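Local coordinates for muconolactone isomerase-like protein (Thermus thermophilus, PDB 1VDH) that decarboxylates Fe-coproporphyrin III to heme b with hydrogen peroxide, the last step of coproporphyrin-dependent heme biosynthesis, and assembles as a homopentamer, at residues A[7-15]-A[113-123]; A[149-160]-A[220-228]. All coordinates share one frame; numbering follows the deposited sequence.

Contact 1: A[7-15]-A[113-123]; sequences EPTHTLEGW and ELGSQEKPLDP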
loop_
_atom_site.group_PDB
_atom_site.type_symbol
_atom_site.label_atom_id
_atom_site.label_comp_id
_atom_site.label_asym_id
_atom_site.label_seq_id
_atom_site.Cartn_x
_atom_site.Cartn_y
_atom_site.Cartn_z
ATOM N N GLU A 7 23.165 -5.444 25.028
ATOM C CA GLU A 7 23.905 -4.272 25.464
ATOM C C GLU A 7 23.170 -3.097 24.831
ATOM O O GLU A 7 23.669 -2.470 23.895
ATOM C CB GLU A 7 25.339 -4.330 24.947
ATOM C CG GLU A 7 26.136 -5.529 25.426
ATOM C CD GLU A 7 27.520 -5.566 24.816
ATOM O OE1 GLU A 7 27.632 -5.892 23.617
ATOM O OE2 GLU A 7 28.493 -5.248 25.530
ATOM N N PRO A 8 21.966 -2.792 25.335
ATOM C CA PRO A 8 21.156 -1.693 24.805
ATOM C C PRO A 8 21.838 -0.337 24.764
ATOM O O PRO A 8 22.591 0.036 25.664
ATOM C CB PRO A 8 19.927 -1.700 25.716
ATOM C CG PRO A 8 20.458 -2.249 27.008
ATOM C CD PRO A 8 21.330 -3.374 26.532
ATOM N N THR A 9 21.584 0.380 23.677
ATOM C CA THR A 9 22.135 1.706 23.466
ATOM C C THR A 9 21.590 2.659 24.527
ATOM O O THR A 9 20.398 2.620 24.851
ATOM C CB THR A 9 21.730 2.225 22.069
ATOM O OG1 THR A 9 22.160 1.286 21.074
ATOM C CG2 THR A 9 22.347 3.591 21.792
ATOM N N HIS A 10 22.472 3.490 25.085
ATOM C CA HIS A 10 22.079 4.474 26.097
ATOM C C HIS A 10 21.477 5.678 25.390
ATOM O O HIS A 10 21.966 6.089 24.337
ATOM C CB HIS A 10 23.298 4.960 26.895
ATOM C CG HIS A 10 24.107 3.859 27.504
ATOM N ND1 HIS A 10 23.732 3.209 28.659
ATOM C CD2 HIS A 10 25.279 3.298 27.120
ATOM C CE1 HIS A 10 24.639 2.295 28.962
ATOM N NE2 HIS A 10 25.588 2.330 28.044
ATOM N N THR A 11 20.435 6.259 25.975
ATOM C CA THR A 11 19.796 7.428 25.381
ATOM C C THR A 11 19.426 8.494 26.403
ATOM O O THR A 11 19.275 8.215 27.594
ATOM C CB THR A 11 18.489 7.066 24.614
ATOM O OG1 THR A 11 17.544 6.477 25.515
ATOM C CG2 THR A 11 18.765 6.105 23.470
ATOM N N LEU A 12 19.290 9.716 25.902
ATOM C CA LEU A 12 18.879 10.871 26.681
ATOM C C LEU A 12 17.755 11.484 25.858
ATOM O O LEU A 12 17.928 11.741 24.664
ATOM C CB LEU A 12 20.020 11.885 26.825
ATOM C CG LEU A 12 21.220 11.496 27.692
ATOM C CD1 LEU A 12 22.223 12.646 27.713
ATOM C CD2 LEU A 12 20.759 11.170 29.105
ATOM N N GLU A 13 16.594 11.673 26.476
ATOM C CA GLU A 13 15.450 12.252 25.783
ATOM C C GLU A 13 15.313 13.737 26.064
ATOM O O GLU A 13 15.535 14.184 27.190
ATOM C CB GLU A 13 14.154 11.540 26.189
ATOM C CG GLU A 13 13.958 10.169 25.553
ATOM C CD GLU A 13 14.991 9.154 25.998
ATOM O OE1 GLU A 13 15.177 8.985 27.221
ATOM O OE2 GLU A 13 15.615 8.522 25.124
ATOM N N GLY A 14 14.934 14.487 25.033
ATOM C CA GLY A 14 14.747 15.919 25.169
ATOM C C GLY A 14 13.320 16.290 24.821
ATOM O O GLY A 14 12.374 15.615 25.239
ATOM N N TRP A 15 13.159 17.357 24.047
ATOM C CA TRP A 15 11.835 17.813 23.638
ATOM C C TRP A 15 11.105 16.791 22.773
ATOM O O TRP A 15 11.729 16.017 22.041
ATOM C CB TRP A 15 11.938 19.120 22.843
ATOM C CG TRP A 15 12.004 20.376 23.666
ATOM C CD1 TRP A 15 11.680 20.521 24.990
ATOM C CD2 TRP A 15 12.400 21.674 23.207
ATOM N NE1 TRP A 15 11.844 21.833 25.377
ATOM C CE2 TRP A 15 12.288 22.561 24.302
ATOM C CE3 TRP A 15 12.842 22.176 21.972
ATOM C CZ2 TRP A 15 12.603 23.920 24.202
ATOM C CZ3 TRP A 15 13.155 23.530 21.871
ATOM C CH2 TRP A 15 13.034 24.385 22.982
ATOM N N GLU A 113 16.374 12.607 20.664
ATOM C CA GLU A 113 17.194 11.579 21.281
ATOM C C GLU A 113 18.689 11.723 21.027
ATOM O O GLU A 113 19.117 11.975 19.902
ATOM C CB GLU A 113 16.725 10.215 20.763
ATOM C CG GLU A 113 17.432 9.013 21.367
ATOM C CD GLU A 113 17.220 7.763 20.544
ATOM O OE1 GLU A 113 16.157 7.118 20.683
ATOM O OE2 GLU A 113 18.116 7.435 19.738
ATOM N N LEU A 114 19.470 11.589 22.094
ATOM C CA LEU A 114 20.922 11.652 22.009
ATOM C C LEU A 114 21.383 10.264 22.447
ATOM O O LEU A 114 21.097 9.831 23.564
ATOM C CB LEU A 114 21.479 12.729 22.948
ATOM C CG LEU A 114 20.913 14.143 22.768
ATOM C CD1 LEU A 114 21.692 15.116 23.640
ATOM C CD2 LEU A 114 20.998 14.567 21.310
ATOM N N GLY A 115 22.046 9.546 21.549
ATOM C CA GLY A 115 22.487 8.205 21.881
ATOM C C GLY A 115 23.979 7.964 21.951
ATOM O O GLY A 115 24.781 8.702 21.373
ATOM N N SER A 116 24.338 6.907 22.671
ATOM C CA SER A 116 25.722 6.487 22.845
ATOM C C SER A 116 25.708 4.969 22.946
ATOM O O SER A 116 24.979 4.410 23.757
ATOM C CB SER A 116 26.310 7.086 24.121
ATOM O OG SER A 116 27.671 6.719 24.247
ATOM N N GLN A 117 26.520 4.311 22.126
ATOM C CA GLN A 117 26.573 2.852 22.097
ATOM C C GLN A 117 27.267 2.190 23.283
ATOM O O GLN A 117 26.863 1.102 23.705
ATOM C CB GLN A 117 27.204 2.372 20.784
ATOM C CG GLN A 117 26.468 2.847 19.528
ATOM C CD GLN A 117 25.017 2.390 19.479
ATOM O OE1 GLN A 117 24.672 1.311 19.962
ATOM N NE2 GLN A 117 24.158 3.218 18.898
ATOM N N GLU A 118 28.303 2.836 23.815
ATOM C CA GLU A 118 29.048 2.287 24.946
ATOM C C GLU A 118 29.028 3.159 26.205
ATOM O O GLU A 118 28.252 2.903 27.121
ATOM C CB GLU A 118 30.491 1.979 24.534
ATOM C CG GLU A 118 30.611 0.873 23.494
ATOM C CD GLU A 118 32.051 0.532 23.154
ATOM O OE1 GLU A 118 32.777 1.421 22.662
ATOM O OE2 GLU A 118 32.454 -0.633 23.371
ATOM N N LYS A 119 29.891 4.170 26.261
ATOM C CA LYS A 119 29.959 5.057 27.422
ATOM C C LYS A 119 28.827 6.082 27.444
ATOM O O LYS A 119 28.689 6.879 26.519
ATOM C CB LYS A 119 31.314 5.771 27.472
ATOM C CG LYS A 119 32.485 4.868 27.843
ATOM C CD LYS A 119 32.359 4.356 29.276
ATOM C CE LYS A 119 33.520 3.445 29.658
ATOM N NZ LYS A 119 34.840 4.137 29.587
ATOM N N PRO A 120 28.022 6.090 28.521
ATOM C CA PRO A 120 26.891 7.013 28.687
ATOM C C PRO A 120 27.288 8.479 28.505
ATOM O O PRO A 120 28.381 8.889 28.896
ATOM C CB PRO A 120 26.440 6.739 30.122
ATOM C CG PRO A 120 26.772 5.296 30.305
ATOM C CD PRO A 120 28.149 5.212 29.698
ATOM N N LEU A 121 26.404 9.254 27.884
ATOM C CA LEU A 121 26.653 10.673 27.650
ATOM C C LEU A 121 26.484 11.487 28.930
ATOM O O LEU A 121 25.680 11.139 29.798
ATOM C CB LEU A 121 25.691 11.221 26.592
ATOM C CG LEU A 121 25.812 10.755 25.141
ATOM C CD1 LEU A 121 24.678 11.363 24.333
ATOM C CD2 LEU A 121 27.158 11.165 24.558
ATOM N N ASP A 122 27.251 12.568 29.038
ATOM C CA ASP A 122 27.176 13.466 30.187
ATOM C C ASP A 122 26.030 14.431 29.892
ATOM O O ASP A 122 26.150 15.292 29.024
ATOM C CB ASP A 122 28.496 14.233 30.339
ATOM C CG ASP A 122 28.508 15.171 31.544
ATOM O OD1 ASP A 122 27.561 15.142 32.365
ATOM O OD2 ASP A 122 29.482 15.943 31.671
ATOM N N PRO A 123 24.899 14.293 30.608
ATOM C CA PRO A 123 23.738 15.165 30.398
ATOM C C PRO A 123 23.995 16.634 30.728
ATOM O O PRO A 123 23.197 17.505 30.379
ATOM C CB PRO A 123 22.682 14.550 31.320
ATOM C CG PRO A 123 23.497 13.985 32.435
ATOM C CD PRO A 123 24.647 13.339 31.704
HETATM O O HOH W 1 21.186 1.609 18.399
#
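H10 and L12 pair with S116 and L114 in an antiparallel ladder. Four backbone bonds close it. H10 N gives to S116 O and S116 N to H10 O. L12 N gives to L114 O and L114 N to L12 O. T11 with G115 and E13 with E113 are the non-hydrogen-bonded pairs. Just beyond the strands, a side-chain bond follows. T9 OG1 donates to Q117 OE1 at 2.7 Å, tilted 30° from the amide plane. A water donates to T9 OG1 and accepts a weak bond from Q117 NE2. Q117 OE1 also accepts from R165. The Q117 chain bends at chi2 (-59°), which brings its amide back over T9, and Q117 NE2 lies 3.4 Å from T9 CG2. P120 CG sits over one face of the H10 ring, 3.8 Å from its centroid, a CH-pi contact. On the same side of the sheet, L12 CD1 touches L121 CB at 3.9 Å and P123 CB at 4.1 Å. On the other side T11 OG1 donates to the syn lone pair of E13 OE2, and T11 CG2 rests on the E113 carboxylate, 3.7 Å from E113 CD. K211 of the second subunit makes salt bridges to E13 OE2 and E113 OE1, which probably offsets the nearness of the two acids. Q191 and W198 also bond E113. The ladder joins the start of strand 10-24 to the end of strand 102-116, and strands 74-80 and 184-189 continue the sheet beyond them. Helix 162-177 lies against T9, Q117 and E118.

Contact 2: A[149-160]-A[220-228]; sequences KRRQGQDNWYML and DEVSARYGE
Y226 lies between W157 and the aliphatic part of its neighbour R225. W157 presents its edge to one face of the Y226 ring, with six-membered-ring and tyrosine centroids 5.5 Å apart and planes at 62°. W157 CE3 is the atom over that face, and R225 CB sits over the opposite one. With CG anti to the backbone N (chi1 175°), the indole of W157 is directed across Y226 and on to V222, where W157 CZ3 is 3.7 Å from V222 CG2. K149 CD lies over a face of the indole, while K149 CE touches the same V222 methyl. At the far end of the tyrosine, L160 CD1 comes in from the opposite direction to 3.7 Å from Y226 CZ.

R225 crosses D155 at about a right angle. R225 NE (2.9 Å) and R225 NH2 (3.1 Å) both grip D155 OD2, side-on. The acid lies near the guanidinium plane, but the two flat groups are turned 58° apart. NE meets OD2 from above the carboxylate plane, and NH2 meets it nearly along the C-O bond. R225 NH2 adds a weak bond to Q154 O, and NH1 forms a salt bridge with E221 OE2. D155 OD1 holds R150 NH2 in a weak salt bridge, so the four charges form one network. The Y226 hydroxyl oxygen lies over the guanidinium face of R225.

R150 N donates almost straight to Y226 O at 2.7 Å. Water links K149 NZ to V222 O, and another joins R151 N and Q152 OE1 to E228 OE1.

A type II' turn from Q152 to D155 closes a beta hairpin here. This hairpin packs on helix 221-226, which leads into strand 227-237 of the chlorite dismutase-type barrel. K149 and S223 are predicted to bind Fe-coproporphyrin III, consistent with the contact forming part of the wall of that site.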
loop_
_atom_site.group_PDB
_atom_site.type_symbol
_atom_site.label_atom_id
_atom_site.label_comp_id
_atom_site.label_asym_id
_atom_site.label_seq_id
_atom_site.Cartn_x
_atom_site.Cartn_y
_atom_site.Cartn_z
ATOM N N LYS A 149 16.660 0.708 11.958
ATOM C CA LYS A 149 17.954 0.055 11.866
ATOM C C LYS A 149 17.561 -1.371 11.496
ATOM O O LYS A 149 16.740 -2.005 12.172
ATOM C CB LYS A 149 18.710 0.105 13.195
ATOM C CG LYS A 149 19.622 1.325 13.338
ATOM C CD LYS A 149 20.846 1.217 12.437
ATOM C CE LYS A 149 21.842 2.355 12.688
ATOM N NZ LYS A 149 21.302 3.694 12.322
ATOM N N ARG A 150 18.098 -1.837 10.376
ATOM C CA ARG A 150 17.793 -3.154 9.843
ATOM C C ARG A 150 18.003 -4.354 10.766
ATOM O O ARG A 150 18.951 -4.398 11.555
ATOM C CB ARG A 150 18.559 -3.354 8.532
ATOM C CG ARG A 150 18.274 -4.657 7.811
ATOM C CD ARG A 150 19.092 -4.761 6.534
ATOM N NE ARG A 150 18.655 -3.815 5.507
ATOM C CZ ARG A 150 19.329 -3.561 4.390
ATOM N NH1 ARG A 150 18.847 -2.701 3.504
ATOM N NH2 ARG A 150 20.500 -4.147 4.171
ATOM N N ARG A 151 17.079 -5.309 10.659
ATOM C CA ARG A 151 17.100 -6.557 11.412
ATOM C C ARG A 151 16.747 -7.648 10.403
ATOM O O ARG A 151 15.703 -8.290 10.506
ATOM C CB ARG A 151 16.058 -6.538 12.545
ATOM C CG ARG A 151 16.355 -5.549 13.675
ATOM C CD ARG A 151 15.238 -5.542 14.723
ATOM N NE ARG A 151 13.942 -5.193 14.133
ATOM C CZ ARG A 151 12.917 -6.033 14.029
ATOM N NH1 ARG A 151 11.784 -5.630 13.469
ATOM N NH2 ARG A 151 13.015 -7.271 14.497
ATOM N N GLN A 152 17.595 -7.815 9.391
ATOM C CA GLN A 152 17.347 -8.813 8.351
ATOM C C GLN A 152 18.568 -9.695 8.119
ATOM O O GLN A 152 19.647 -9.196 7.783
ATOM C CB GLN A 152 16.970 -8.131 7.028
ATOM C CG GLN A 152 15.777 -7.171 7.083
ATOM C CD GLN A 152 14.447 -7.855 7.387
ATOM O OE1 GLN A 152 13.549 -7.247 7.967
ATOM N NE2 GLN A 152 14.315 -9.116 6.983
ATOM N N GLY A 153 18.385 -11.003 8.288
ATOM C CA GLY A 153 19.466 -11.954 8.085
ATOM C C GLY A 153 20.771 -11.596 8.774
ATOM O O GLY A 153 20.810 -11.405 9.992
ATOM N N GLN A 154 21.832 -11.483 7.977
ATOM C CA GLN A 154 23.169 -11.156 8.474
ATOM C C GLN A 154 23.323 -9.676 8.824
ATOM O O GLN A 154 24.314 -9.276 9.437
ATOM C CB GLN A 154 24.228 -11.552 7.438
ATOM C CG GLN A 154 24.201 -13.021 7.030
ATOM C CD GLN A 154 24.577 -13.958 8.163
ATOM O OE1 GLN A 154 23.719 -14.407 8.926
ATOM N NE2 GLN A 154 25.866 -14.265 8.273
ATOM N N ASP A 155 22.374 -8.859 8.377
ATOM C CA ASP A 155 22.394 -7.433 8.669
ATOM C C ASP A 155 21.395 -7.162 9.790
ATOM O O ASP A 155 20.288 -6.680 9.543
ATOM C CB ASP A 155 22.012 -6.611 7.431
ATOM C CG ASP A 155 22.955 -6.825 6.259
ATOM O OD1 ASP A 155 22.523 -6.580 5.115
ATOM O OD2 ASP A 155 24.123 -7.216 6.471
ATOM N N ASN A 156 21.762 -7.536 11.011
ATOM C CA ASN A 156 20.892 -7.318 12.157
ATOM C C ASN A 156 21.595 -6.418 13.162
ATOM O O ASN A 156 22.399 -6.871 13.979
ATOM C CB ASN A 156 20.476 -8.644 12.803
ATOM C CG ASN A 156 19.285 -8.484 13.742
ATOM O OD1 ASN A 156 18.304 -9.221 13.656
ATOM N ND2 ASN A 156 19.361 -7.504 14.628
ATOM N N TRP A 157 21.267 -5.133 13.093
ATOM C CA TRP A 157 21.850 -4.120 13.961
ATOM C C TRP A 157 21.686 -4.409 15.452
ATOM O O TRP A 157 22.637 -4.287 16.229
ATOM C CB TRP A 157 21.228 -2.758 13.633
ATOM C CG TRP A 157 21.651 -1.649 14.548
ATOM C CD1 TRP A 157 20.950 -1.147 15.607
ATOM C CD2 TRP A 157 22.854 -0.877 14.459
ATOM N NE1 TRP A 157 21.638 -0.106 16.178
ATOM C CE2 TRP A 157 22.809 0.083 15.492
ATOM C CE3 TRP A 157 23.962 -0.901 13.604
ATOM C CZ2 TRP A 157 23.831 1.018 15.693
ATOM C CZ3 TRP A 157 24.981 0.030 13.803
ATOM C CH2 TRP A 157 24.905 0.976 14.840
ATOM N N TYR A 158 20.474 -4.787 15.841
ATOM C CA TYR A 158 20.162 -5.056 17.236
ATOM C C TYR A 158 20.840 -6.273 17.865
ATOM O O TYR A 158 20.874 -6.395 19.088
ATOM C CB TYR A 158 18.644 -5.098 17.432
ATOM C CG TYR A 158 17.999 -3.742 17.268
ATOM C CD1 TYR A 158 17.864 -2.878 18.356
ATOM C CD2 TYR A 158 17.541 -3.307 16.021
ATOM C CE1 TYR A 158 17.291 -1.608 18.207
ATOM C CE2 TYR A 158 16.966 -2.048 15.863
ATOM C CZ TYR A 158 16.843 -1.202 16.960
ATOM O OH TYR A 158 16.269 0.047 16.810
ATOM N N MET A 159 21.387 -7.160 17.035
ATOM C CA MET A 159 22.082 -8.345 17.537
ATOM C C MET A 159 23.589 -8.109 17.677
ATOM O O MET A 159 24.293 -8.900 18.302
ATOM C CB MET A 159 21.833 -9.547 16.624
ATOM C CG MET A 159 20.467 -10.190 16.790
ATOM S SD MET A 159 20.192 -10.795 18.478
ATOM C CE MET A 159 21.254 -12.256 18.480
ATOM N N LEU A 160 24.073 -7.010 17.107
ATOM C CA LEU A 160 25.495 -6.676 17.158
ATOM C C LEU A 160 25.973 -6.311 18.555
ATOM O O LEU A 160 25.181 -5.897 19.402
ATOM C CB LEU A 160 25.792 -5.479 16.252
ATOM C CG LEU A 160 25.689 -5.606 14.735
ATOM C CD1 LEU A 160 25.900 -4.230 14.125
ATOM C CD2 LEU A 160 26.729 -6.600 14.221
ATOM N N ASP A 220 28.694 4.551 4.031
ATOM C CA ASP A 220 29.242 4.160 5.338
ATOM C C ASP A 220 28.583 2.815 5.631
ATOM O O ASP A 220 27.399 2.639 5.341
ATOM C CB ASP A 220 28.845 5.157 6.437
ATOM C CG ASP A 220 29.481 6.530 6.255
ATOM O OD1 ASP A 220 30.564 6.621 5.642
ATOM O OD2 ASP A 220 28.890 7.525 6.738
ATOM N N GLU A 221 29.327 1.872 6.206
ATOM C CA GLU A 221 28.763 0.552 6.488
ATOM C C GLU A 221 27.474 0.590 7.307
ATOM O O GLU A 221 26.533 -0.157 7.024
ATOM C CB GLU A 221 29.792 -0.365 7.158
ATOM C CG GLU A 221 29.287 -1.802 7.329
ATOM C CD GLU A 221 30.365 -2.784 7.775
ATOM O OE1 GLU A 221 31.564 -2.433 7.757
ATOM O OE2 GLU A 221 30.005 -3.922 8.135
ATOM N N VAL A 222 27.417 1.484 8.294
ATOM C CA VAL A 222 26.233 1.603 9.138
ATOM C C VAL A 222 24.967 1.855 8.317
ATOM O O VAL A 222 23.925 1.258 8.582
ATOM C CB VAL A 222 26.409 2.696 10.224
ATOM C CG1 VAL A 222 26.590 4.074 9.590
ATOM C CG2 VAL A 222 25.221 2.682 11.176
ATOM N N SER A 223 25.068 2.702 7.293
ATOM C CA SER A 223 23.920 2.998 6.442
ATOM C C SER A 223 23.740 1.942 5.353
ATOM O O SER A 223 22.634 1.452 5.133
ATOM C CB SER A 223 24.063 4.382 5.797
ATOM O OG SER A 223 24.223 5.398 6.776
ATOM N N ALA A 224 24.831 1.597 4.676
ATOM C CA ALA A 224 24.794 0.614 3.598
ATOM C C ALA A 224 24.185 -0.726 4.004
ATOM O O ALA A 224 23.379 -1.298 3.262
ATOM C CB ALA A 224 26.196 0.410 3.018
ATOM N N ARG A 225 24.551 -1.213 5.188
ATOM C CA ARG A 225 24.045 -2.493 5.676
ATOM C C ARG A 225 22.859 -2.432 6.637
ATOM O O ARG A 225 22.027 -3.340 6.641
ATOM C CB ARG A 225 25.168 -3.297 6.351
ATOM C CG ARG A 225 26.226 -3.853 5.404
ATOM C CD ARG A 225 27.256 -4.701 6.152
ATOM N NE ARG A 225 26.650 -5.855 6.816
ATOM C CZ ARG A 225 27.308 -6.708 7.598
ATOM N NH1 ARG A 225 28.606 -6.546 7.825
ATOM N NH2 ARG A 225 26.671 -7.731 8.153
ATOM N N TYR A 226 22.775 -1.380 7.449
ATOM C CA TYR A 226 21.708 -1.295 8.449
ATOM C C TYR A 226 20.674 -0.183 8.301
ATOM O O TYR A 226 19.752 -0.074 9.113
ATOM C CB TYR A 226 22.324 -1.250 9.850
ATOM C CG TYR A 226 23.356 -2.330 10.090
ATOM C CD1 TYR A 226 22.977 -3.613 10.476
ATOM C CD2 TYR A 226 24.714 -2.072 9.904
ATOM C CE1 TYR A 226 23.921 -4.616 10.667
ATOM C CE2 TYR A 226 25.667 -3.066 10.091
ATOM C CZ TYR A 226 25.265 -4.332 10.470
ATOM O OH TYR A 226 26.205 -5.319 10.640
ATOM N N GLY A 227 20.812 0.637 7.268
ATOM C CA GLY A 227 19.858 1.708 7.070
ATOM C C GLY A 227 18.598 1.279 6.341
ATOM O O GLY A 227 18.655 0.655 5.284
ATOM N N GLU A 228 17.453 1.594 6.931
ATOM C CA GLU A 228 16.153 1.290 6.339
ATOM C C GLU A 228 15.462 2.652 6.330
ATOM O O GLU A 228 15.107 3.178 7.387
ATOM C CB GLU A 228 15.409 0.296 7.224
ATOM C CG GLU A 228 14.202 -0.340 6.584
ATOM C CD GLU A 228 13.643 -1.462 7.439
ATOM O OE1 GLU A 228 14.360 -2.474 7.633
ATOM O OE2 GLU A 228 12.500 -1.324 7.926
HETATM O O HOH W 2 21.676 3.045 9.355
HETATM O O HOH W 3 14.677 -4.886 9.103
#

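How the contacts relate
Both segments of contact 2 fall after residue 123, where contact 1 ends, except that its partners return from far along the sequence; the two centres are 19 Å apart. They meet where Q117 NE2 packs on W157 CZ2 at 3.9 Å. R165 of helix 162-177 ties them further, binding Q117 OE1 and E7 O in contact 1 and L160 O in contact 2. Both contacts reach the same curled antiparallel sheet, and both touch the second subunit of the pentamer. Contact 2 lies closer to the predicted coproheme site: it holds K149 and S223, and the V222 side chain is about 4 Å from that of H172, the predicted axial ligand. From contact 1, the L114 side chain is about 4 Å from that of R131, another predicted binding residue.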